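Local structure of structure-specific endonuclease subunit SLX1 (4XLG) at residues E139-D144 against Y159-S164; L76-A81 against T115-N120; S20-F25 against T169-D174. The protein probably serves as the catalytic subunit of the SLX1-SLX4 endonuclease, which cuts branched DNA near its junctions during DNA repair and recombination. The protein carries 1 engineered substitution. All blocks are in the same frame, centred on the assembly; numbering follows the deposited sequence.

Interaction 1 (E139-D144 against Y159-S164)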
loop_
_atom_site.group_PDB
_atom_site.type_symbol
_atom_site.label_atom_id
_atom_site.label_comp_id
_atom_site.label_asym_id
_atom_site.label_seq_id
_atom_site.Cartn_x
_atom_site.Cartn_y
_atom_site.Cartn_z
ATOM N N GLU B 139 18.067 -11.690 5.368
ATOM C CA GLU B 139 19.383 -11.800 4.762
ATOM C C GLU B 139 19.302 -12.475 3.392
ATOM O O GLU B 139 20.005 -12.075 2.458
ATOM C CB GLU B 139 20.336 -12.572 5.673
ATOM C CG GLU B 139 20.793 -11.794 6.894
ATOM C CD GLU B 139 21.786 -12.579 7.727
ATOM O OE1 GLU B 139 22.635 -13.292 7.143
ATOM O OE2 GLU B 139 21.715 -12.496 8.962
ATOM N N ILE B 140 18.452 -13.491 3.275
ATOM C CA ILE B 140 18.287 -14.156 1.977
ATOM C C ILE B 140 17.682 -13.168 0.975
ATOM O O ILE B 140 18.104 -13.096 -0.175
ATOM C CB ILE B 140 17.369 -15.394 2.062
ATOM C CG1 ILE B 140 18.042 -16.525 2.860
ATOM C CG2 ILE B 140 16.988 -15.849 0.648
ATOM C CD1 ILE B 140 17.076 -17.649 3.243
ATOM N N TRP B 141 16.713 -12.378 1.431
ATOM C CA TRP B 141 16.122 -11.378 0.526
ATOM C C TRP B 141 17.176 -10.365 0.084
ATOM O O TRP B 141 17.299 -10.020 -1.110
ATOM C CB TRP B 141 14.929 -10.658 1.185
ATOM C CG TRP B 141 14.421 -9.480 0.321
ATOM C CD1 TRP B 141 13.549 -9.564 -0.746
ATOM C CD2 TRP B 141 14.773 -8.096 0.432
ATOM N NE1 TRP B 141 13.353 -8.319 -1.299
ATOM C CE2 TRP B 141 14.087 -7.403 -0.600
ATOM C CE3 TRP B 141 15.592 -7.368 1.308
ATOM C CZ2 TRP B 141 14.184 -6.016 -0.766
ATOM C CZ3 TRP B 141 15.703 -6.004 1.115
ATOM C CH2 TRP B 141 15.003 -5.346 0.097
ATOM N N LYS B 142 17.967 -9.902 1.042
ATOM C CA LYS B 142 18.979 -8.896 0.752
ATOM C C LYS B 142 20.047 -9.437 -0.175
ATOM O O LYS B 142 20.569 -8.703 -1.041
ATOM C CB LYS B 142 19.594 -8.413 2.057
ATOM C CG LYS B 142 20.102 -6.998 2.014
ATOM C CD LYS B 142 19.943 -6.356 3.388
ATOM C CE LYS B 142 20.723 -7.133 4.441
ATOM N NZ LYS B 142 20.689 -6.459 5.766
ATOM N N ASN B 143 20.378 -10.715 -0.007
ATOM C CA ASN B 143 21.394 -11.330 -0.864
ATOM C C ASN B 143 20.984 -11.292 -2.330
ATOM O O ASN B 143 21.855 -11.253 -3.213
ATOM C CB ASN B 143 21.658 -12.762 -0.445
ATOM C CG ASN B 143 22.519 -12.852 0.802
ATOM O OD1 ASN B 143 23.220 -11.905 1.152
ATOM N ND2 ASN B 143 22.463 -13.999 1.485
ATOM N N ASP B 144 19.668 -11.310 -2.577
ATOM C CA ASP B 144 19.108 -11.021 -3.900
ATOM C C ASP B 144 19.808 -11.886 -4.948
ATOM O O ASP B 144 20.430 -11.370 -5.872
ATOM C CB ASP B 144 19.249 -9.522 -4.219
ATOM C CG ASP B 144 18.580 -9.120 -5.518
ATOM O OD1 ASP B 144 17.628 -9.814 -5.926
ATOM O OD2 ASP B 144 19.007 -8.101 -6.128
ATOM N N TYR B 159 10.218 2.061 -1.923
ATOM C CA TYR B 159 9.622 1.243 -0.865
ATOM C C TYR B 159 10.561 1.269 0.354
ATOM O O TYR B 159 11.712 1.678 0.235
ATOM C CB TYR B 159 9.351 -0.192 -1.346
ATOM C CG TYR B 159 10.576 -0.931 -1.814
ATOM C CD1 TYR B 159 10.910 -0.952 -3.176
ATOM C CD2 TYR B 159 11.384 -1.623 -0.918
ATOM C CE1 TYR B 159 12.045 -1.627 -3.617
ATOM C CE2 TYR B 159 12.510 -2.309 -1.356
ATOM C CZ TYR B 159 12.836 -2.296 -2.700
ATOM O OH TYR B 159 13.953 -2.970 -3.136
ATOM N N THR B 160 10.033 0.930 1.530
ATOM C CA THR B 160 10.774 0.904 2.795
ATOM C C THR B 160 11.012 -0.557 3.196
ATOM O O THR B 160 10.148 -1.406 2.962
ATOM C CB THR B 160 9.973 1.637 3.911
ATOM O OG1 THR B 160 9.843 2.986 3.516
ATOM C CG2 THR B 160 10.698 1.605 5.293
ATOM N N VAL B 161 12.185 -0.847 3.763
ATOM C CA VAL B 161 12.456 -2.208 4.298
ATOM C C VAL B 161 12.750 -2.097 5.785
ATOM O O VAL B 161 13.550 -1.227 6.196
ATOM C CB VAL B 161 13.648 -2.912 3.563
ATOM C CG1 VAL B 161 13.761 -4.355 4.083
ATOM C CG2 VAL B 161 13.347 -2.940 2.080
ATOM N N SER B 162 12.119 -2.947 6.600
ATOM C CA SER B 162 12.372 -2.889 8.032
ATOM C C SER B 162 12.528 -4.307 8.573
ATOM O O SER B 162 12.134 -5.284 7.924
ATOM C CB SER B 162 11.263 -2.116 8.774
ATOM O OG SER B 162 9.975 -2.621 8.443
ATOM N N LEU B 163 13.114 -4.379 9.768
ATOM C CA LEU B 163 13.402 -5.674 10.412
ATOM C C LEU B 163 13.046 -5.540 11.880
ATOM O O LEU B 163 13.451 -4.549 12.536
ATOM C CB LEU B 163 14.892 -6.052 10.254
ATOM C CG LEU B 163 15.340 -7.307 11.031
ATOM C CD1 LEU B 163 14.775 -8.569 10.384
ATOM C CD2 LEU B 163 16.918 -7.366 11.056
ATOM N N SER B 164 12.279 -6.493 12.393
ATOM C CA SER B 164 11.861 -6.421 13.792
ATOM C C SER B 164 13.026 -6.316 14.745
ATOM O O SER B 164 14.017 -7.004 14.582
ATOM C CB SER B 164 11.056 -7.666 14.170
ATOM O OG SER B 164 9.718 -7.563 13.753
#

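Interaction 2 (L76-A81 against T115-N120). Engineered in segment 76-81: Gln79 (natural residue Glu).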
loop_
_atom_site.group_PDB
_atom_site.type_symbol
_atom_site.label_atom_id
_atom_site.label_comp_id
_atom_site.label_asym_id
_atom_site.label_seq_id
_atom_site.Cartn_x
_atom_site.Cartn_y
_atom_site.Cartn_z
ATOM N N LEU B 76 -4.968 -7.369 -2.493
ATOM C CA LEU B 76 -5.311 -8.651 -3.157
ATOM C C LEU B 76 -4.623 -8.764 -4.518
ATOM O O LEU B 76 -4.209 -9.840 -4.951
ATOM C CB LEU B 76 -6.839 -8.748 -3.372
ATOM C CG LEU B 76 -7.610 -8.978 -2.064
ATOM C CD1 LEU B 76 -9.140 -8.761 -2.233
ATOM C CD2 LEU B 76 -7.282 -10.372 -1.525
ATOM N N GLN B 77 -4.550 -7.655 -5.238
ATOM C CA GLN B 77 -3.794 -7.668 -6.498
ATOM C C GLN B 77 -2.355 -8.110 -6.280
ATOM O O GLN B 77 -1.834 -8.926 -7.067
ATOM C CB GLN B 77 -3.804 -6.295 -7.179
ATOM C CG GLN B 77 -5.177 -5.902 -7.662
ATOM C CD GLN B 77 -5.191 -4.465 -8.132
ATOM O OE1 GLN B 77 -4.932 -3.547 -7.362
ATOM N NE2 GLN B 77 -5.441 -4.274 -9.415
ATOM N N PHE B 78 -1.723 -7.559 -5.251
ATOM C CA PHE B 78 -0.335 -7.950 -4.912
ATOM C C PHE B 78 -0.280 -9.404 -4.509
ATOM O O PHE B 78 0.545 -10.181 -4.990
ATOM C CB PHE B 78 0.181 -7.064 -3.765
ATOM C CG PHE B 78 1.639 -7.178 -3.533
ATOM C CD1 PHE B 78 2.142 -8.171 -2.703
ATOM C CD2 PHE B 78 2.504 -6.246 -4.068
ATOM C CE1 PHE B 78 3.517 -8.246 -2.436
ATOM C CE2 PHE B 78 3.871 -6.317 -3.818
ATOM C CZ PHE B 78 4.384 -7.332 -2.999
ATOM N N GLN B 79 -1.196 -9.785 -3.632
ATOM C CA GLN B 79 -1.217 -11.190 -3.175
ATOM C C GLN B 79 -1.353 -12.171 -4.339
ATOM O O GLN B 79 -0.633 -13.168 -4.426
ATOM C CB GLN B 79 -2.394 -11.400 -2.213
ATOM C CG GLN B 79 -2.439 -12.887 -1.674
ATOM C CD GLN B 79 -3.800 -13.221 -1.213
ATOM O OE1 GLN B 79 -4.433 -12.429 -0.544
ATOM N NE2 GLN B 79 -4.305 -14.372 -1.621
ATOM N N HIS B 80 -2.295 -11.900 -5.227
ATOM C CA HIS B 80 -2.510 -12.836 -6.320
ATOM C C HIS B 80 -1.321 -12.858 -7.266
ATOM O O HIS B 80 -0.975 -13.906 -7.792
ATOM C CB HIS B 80 -3.823 -12.469 -7.052
ATOM C CG HIS B 80 -5.031 -12.667 -6.188
ATOM N ND1 HIS B 80 -6.216 -11.989 -6.381
ATOM C CD2 HIS B 80 -5.220 -13.452 -5.096
ATOM C CE1 HIS B 80 -7.085 -12.354 -5.451
ATOM N NE2 HIS B 80 -6.507 -13.243 -4.662
ATOM N N ALA B 81 -0.700 -11.700 -7.493
ATOM C CA ALA B 81 0.472 -11.657 -8.385
ATOM C C ALA B 81 1.640 -12.461 -7.748
ATOM O O ALA B 81 2.374 -13.203 -8.440
ATOM C CB ALA B 81 0.870 -10.200 -8.619
ATOM N N THR B 115 10.468 -8.391 -4.581
ATOM C CA THR B 115 11.199 -7.299 -5.206
ATOM C C THR B 115 10.658 -6.994 -6.602
ATOM O O THR B 115 10.470 -5.829 -6.940
ATOM C CB THR B 115 12.702 -7.613 -5.298
ATOM O OG1 THR B 115 13.144 -7.989 -3.984
ATOM C CG2 THR B 115 13.471 -6.371 -5.788
ATOM N N SER B 116 10.389 -8.037 -7.389
ATOM C CA SER B 116 9.848 -7.822 -8.722
ATOM C C SER B 116 8.563 -7.019 -8.707
ATOM O O SER B 116 8.364 -6.142 -9.559
ATOM C CB SER B 116 9.622 -9.151 -9.421
ATOM O OG SER B 116 10.884 -9.766 -9.591
ATOM N N LEU B 117 7.687 -7.322 -7.772
ATOM C CA LEU B 117 6.426 -6.561 -7.675
ATOM C C LEU B 117 6.622 -5.126 -7.159
ATOM O O LEU B 117 5.984 -4.214 -7.642
ATOM C CB LEU B 117 5.436 -7.305 -6.766
ATOM C CG LEU B 117 4.936 -8.633 -7.386
ATOM C CD1 LEU B 117 4.113 -9.403 -6.336
ATOM C CD2 LEU B 117 4.141 -8.428 -8.667
ATOM N N LEU B 118 7.511 -4.932 -6.189
ATOM C CA LEU B 118 7.782 -3.600 -5.687
ATOM C C LEU B 118 8.428 -2.720 -6.780
ATOM O O LEU B 118 8.300 -1.500 -6.743
ATOM C CB LEU B 118 8.678 -3.654 -4.449
ATOM C CG LEU B 118 8.115 -4.351 -3.234
ATOM C CD1 LEU B 118 9.195 -4.473 -2.146
ATOM C CD2 LEU B 118 6.860 -3.585 -2.685
ATOM N N LYS B 119 9.077 -3.332 -7.757
ATOM C CA LYS B 119 9.646 -2.545 -8.871
ATOM C C LYS B 119 8.618 -2.234 -9.931
ATOM O O LYS B 119 8.869 -1.461 -10.842
ATOM C CB LYS B 119 10.828 -3.276 -9.527
ATOM C CG LYS B 119 12.025 -3.393 -8.604
ATOM N N ASN B 120 7.451 -2.852 -9.839
ATOM C CA ASN B 120 6.484 -2.700 -10.931
ATOM C C ASN B 120 5.784 -1.337 -10.859
ATOM O O ASN B 120 5.470 -0.864 -9.743
ATOM C CB ASN B 120 5.455 -3.835 -10.845
ATOM C CG ASN B 120 4.238 -3.573 -11.694
ATOM O OD1 ASN B 120 3.302 -2.937 -11.240
ATOM N ND2 ASN B 120 4.240 -4.070 -12.924
#

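Interaction 3 (S20-F25 against T169-D174)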
loop_
_atom_site.group_PDB
_atom_site.type_symbol
_atom_site.label_atom_id
_atom_site.label_comp_id
_atom_site.label_asym_id
_atom_site.label_seq_id
_atom_site.Cartn_x
_atom_site.Cartn_y
_atom_site.Cartn_z
ATOM N N SER B 20 7.961 -26.444 11.431
ATOM C CA SER B 20 8.476 -27.820 11.327
ATOM C C SER B 20 8.747 -28.203 9.863
ATOM O O SER B 20 9.716 -28.919 9.590
ATOM C CB SER B 20 7.460 -28.798 11.976
ATOM O OG SER B 20 7.926 -30.141 11.956
ATOM N N LYS B 21 7.860 -27.818 8.940
ATOM C CA LYS B 21 7.980 -28.302 7.528
ATOM C C LYS B 21 8.546 -27.122 6.751
ATOM O O LYS B 21 7.825 -26.322 6.190
ATOM C CB LYS B 21 6.599 -28.740 6.973
ATOM C CG LYS B 21 6.188 -30.014 7.705
ATOM C CD LYS B 21 4.879 -30.688 7.223
ATOM C CE LYS B 21 5.087 -31.502 6.049
ATOM N NZ LYS B 21 3.936 -32.471 5.867
ATOM N N ARG B 22 9.870 -27.020 6.735
ATOM C CA ARG B 22 10.423 -25.719 6.405
ATOM C C ARG B 22 10.373 -25.385 4.907
ATOM O O ARG B 22 10.674 -24.248 4.557
ATOM C CB ARG B 22 11.836 -25.649 6.898
ATOM C CG ARG B 22 11.743 -25.829 8.433
ATOM C CD ARG B 22 12.932 -25.318 9.028
ATOM N NE ARG B 22 13.170 -23.899 8.781
ATOM C CZ ARG B 22 12.376 -22.888 9.139
ATOM N NH1 ARG B 22 11.187 -23.103 9.647
ATOM N NH2 ARG B 22 12.783 -21.635 8.948
ATOM N N GLN B 23 9.997 -26.354 4.064
ATOM C CA GLN B 23 9.733 -26.049 2.632
ATOM C C GLN B 23 8.272 -25.692 2.379
ATOM O O GLN B 23 7.910 -25.454 1.233
ATOM C CB GLN B 23 10.146 -27.229 1.715
ATOM C CG GLN B 23 11.611 -27.522 1.922
ATOM C CD GLN B 23 12.110 -28.772 1.179
ATOM O OE1 GLN B 23 12.056 -28.827 -0.027
ATOM N NE2 GLN B 23 12.602 -29.759 1.918
ATOM N N SER B 24 7.431 -25.638 3.420
ATOM C CA SER B 24 6.009 -25.228 3.228
ATOM C C SER B 24 5.823 -23.751 3.503
ATOM O O SER B 24 6.215 -23.246 4.554
ATOM C CB SER B 24 5.005 -26.004 4.125
ATOM O OG SER B 24 5.012 -27.426 3.786
ATOM N N PHE B 25 5.206 -23.084 2.537
ATOM C CA PHE B 25 4.917 -21.633 2.627
ATOM C C PHE B 25 3.454 -21.358 2.363
ATOM O O PHE B 25 2.752 -22.189 1.726
ATOM C CB PHE B 25 5.776 -20.881 1.559
ATOM C CG PHE B 25 7.265 -21.046 1.785
ATOM C CD1 PHE B 25 7.906 -20.210 2.692
ATOM C CD2 PHE B 25 7.992 -22.041 1.133
ATOM C CE1 PHE B 25 9.276 -20.354 2.971
ATOM C CE2 PHE B 25 9.385 -22.201 1.405
ATOM C CZ PHE B 25 10.010 -21.358 2.320
ATOM N N THR B 169 16.159 -15.662 14.309
ATOM C CA THR B 169 17.218 -15.969 13.371
ATOM C C THR B 169 17.102 -17.423 12.907
ATOM O O THR B 169 16.088 -17.802 12.320
ATOM C CB THR B 169 18.605 -15.676 13.994
ATOM O OG1 THR B 169 18.751 -16.364 15.250
ATOM C CG2 THR B 169 18.737 -14.151 14.238
ATOM N N GLU B 170 18.133 -18.237 13.132
ATOM C CA GLU B 170 17.992 -19.619 12.669
ATOM C C GLU B 170 16.916 -20.322 13.532
ATOM O O GLU B 170 16.910 -20.209 14.746
ATOM C CB GLU B 170 19.332 -20.382 12.737
ATOM C CG GLU B 170 19.254 -21.753 12.042
ATOM C CD GLU B 170 20.623 -22.462 11.909
ATOM N N ILE B 171 16.035 -21.068 12.891
ATOM C CA ILE B 171 14.929 -21.710 13.587
ATOM C C ILE B 171 15.349 -23.091 14.094
ATOM O O ILE B 171 15.915 -23.882 13.321
ATOM C CB ILE B 171 13.702 -21.819 12.656
ATOM C CG1 ILE B 171 13.190 -20.404 12.274
ATOM C CG2 ILE B 171 12.555 -22.664 13.304
ATOM C CD1 ILE B 171 12.951 -19.439 13.493
ATOM N N ASN B 172 15.146 -23.354 15.385
ATOM C CA ASN B 172 15.324 -24.724 15.928
ATOM C C ASN B 172 13.936 -25.359 15.984
ATOM O O ASN B 172 13.060 -24.826 16.668
ATOM C CB ASN B 172 15.966 -24.657 17.337
ATOM C CG ASN B 172 16.221 -26.040 17.970
ATOM O OD1 ASN B 172 15.639 -27.054 17.587
ATOM N ND2 ASN B 172 17.060 -26.051 19.012
ATOM N N ASN B 173 13.719 -26.456 15.257
ATOM C CA ASN B 173 12.403 -27.139 15.266
ATOM C C ASN B 173 12.566 -28.593 15.700
ATOM O O ASN B 173 11.746 -29.442 15.368
ATOM C CB ASN B 173 11.734 -27.047 13.884
ATOM C CG ASN B 173 12.605 -27.678 12.798
ATOM O OD1 ASN B 173 13.614 -28.329 13.094
ATOM N ND2 ASN B 173 12.202 -27.508 11.537
ATOM N N ASP B 174 13.627 -28.859 16.491
ATOM C CA ASP B 174 13.944 -30.241 16.828
ATOM C C ASP B 174 12.971 -30.829 17.845
ATOM O O ASP B 174 12.880 -32.039 17.972
ATOM C CB ASP B 174 15.368 -30.396 17.444
ATOM C CG ASP B 174 16.480 -30.171 16.446
ATOM O OD1 ASP B 174 16.222 -29.836 15.269
ATOM O OD2 ASP B 174 17.629 -30.328 16.869
HETATM O O HOH W 1 10.190 -30.144 13.185
#

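Interaction 1 (E139-D144 against Y159-S164)
The indole NE1 of Trp141, whose ring meets Tyr159 and Val161, donates a hydrogen bond to OG1 of Thr115 on helix 107-118. This bond gives the polar edge of the ring a partner and limits its rotation, while the six-membered half reaches across to segment 159-164. CG of Trp141 stands anti to the backbone N (chi1 172°), which carries the ring off helix 135-143 toward the strand. Val161 comes from the opposite direction and sets both methyls against the ring's far end, CG2 obliquely: CG2 lies 3.5 Å from CH2 of Trp141, and CG1 is 3.9 Å from CZ3 of the same ring. The hydroxyl OH of Tyr159 approaches the indole edge near its plane, 3.9 Å from CZ2 of Trp141. Behind the hydroxyl, CE2 of Tyr159 packs against the same CZ2 at 4.1 Å. Between the two segments the contact is therefore apolar, made by the indole, by Val161 of the strand and by Tyr159 just before it, and it is partly open to solvent. The arrangement is a beta-alpha-beta crossover: strand 129-132 leads into helix 135-143, which returns to the adjacent parallel strand 160-168 at the sheet edge. Leu130, Phe132 and Leu111 of helix 107-118 also touch Trp141.

Interaction 2 (L76-A81 against T115-N120)
Leu117 lays its CD1 methyl over the centre of the Phe78 ring, a CH-pi contact that joins helix 72-84 of the GIY-YIG nuclease domain to helix 107-118. The methyl carbon CD1 of Leu117 sits 3.9 Å from the ring centroid of Phe78, only 10° off the normal. CB of Leu117 presses nearer the rim, 3.5 Å from CE2 of Phe78, so the ring is touched along much of the leucine. The other branch of Leu117 is used about one helical turn along, where CD2 meets CB of Ala81 at 3.7 Å. With chi1 at -168° the ring of Phe78 leaves its helix beside its own carbonyl carbon and reaches the second helix. Leu118 adds a looser touch, its CD2 lying 4.2 Å from CE2 of Phe78 and obliquely to the ring. All four residues are buried, and the Phe78 ring also meets Phe69 and Phe123 edge-to-face. The CB of the engineered Gln79 (glutamate in the natural protein) points away from segment 115-120, and its OE1 is hydrogen-bonded to Ser29. Asn120 N-caps the following helix 121-124: OD1 of Asn120 accepts from the backbone N of Tyr122, while its ND2 donates to the O of Tyr90.

Interaction 3 (S20-F25 against T169-D174)
Asn173, Arg22 and Ile171 carry this contact between the beta-hairpin loop joining strands 12-18 and 25-30, which contains a type I turn from Lys21 to Ser24, and the linker leading into helix 176-213. One face of the Arg22 guanidinium rests on Ile171, whose CB lies 3.8 Å above the guanidinium plane and offset toward its rim. Ile171 CG1 is nearest to NH2 of Arg22, at 3.6 Å, whereas CG2 faces NH1. A bend in the arginine chain (chi3 61°) turns its flat end over the isoleucine. Asn173 meets the aliphatic part of the same chain, with ND2 3.4 Å from CD of Arg22, and its amide stands 80° from the guanidinium plane. Both polar ends share one acceptor: Asn173 ND2 and Arg22 NH1 each donate to the backbone O of Ile19. The shared acceptor ties the linker and the arginine to the start of the hairpin loop. A water between Ser20 OG and Asn173 O may add a bridge, doubtful because it rests on one of two conformers of Ser20. Ile171 and Asn173 also touch Val182 and Ile179 of helix 176-213. Beside them an Asx turn shapes the linker, the backbone N of Asp174 lying 2.9 Å from OD1 of Asn172.

Interaction 2 is the buried contact of the three, apolar and helix to helix, while interactions 1 and 3 lie at the surface. Interactions 1 and 2 are neighbours in space: helix 107-118 serves both, through Thr115 and through Leu118, which packs against Tyr159. Interaction 1 sets a helix against an edge strand of the sheet. Interaction 3 joins the loop between strands 12-18 and 25-30 to the linker after strand 160-168, and its polar groups turn mainly to the backbone O of Ile19. Along the chain it closes a long loop that encloses both other contacts. The centres of interactions 2 and 3 lie about 25 Å apart.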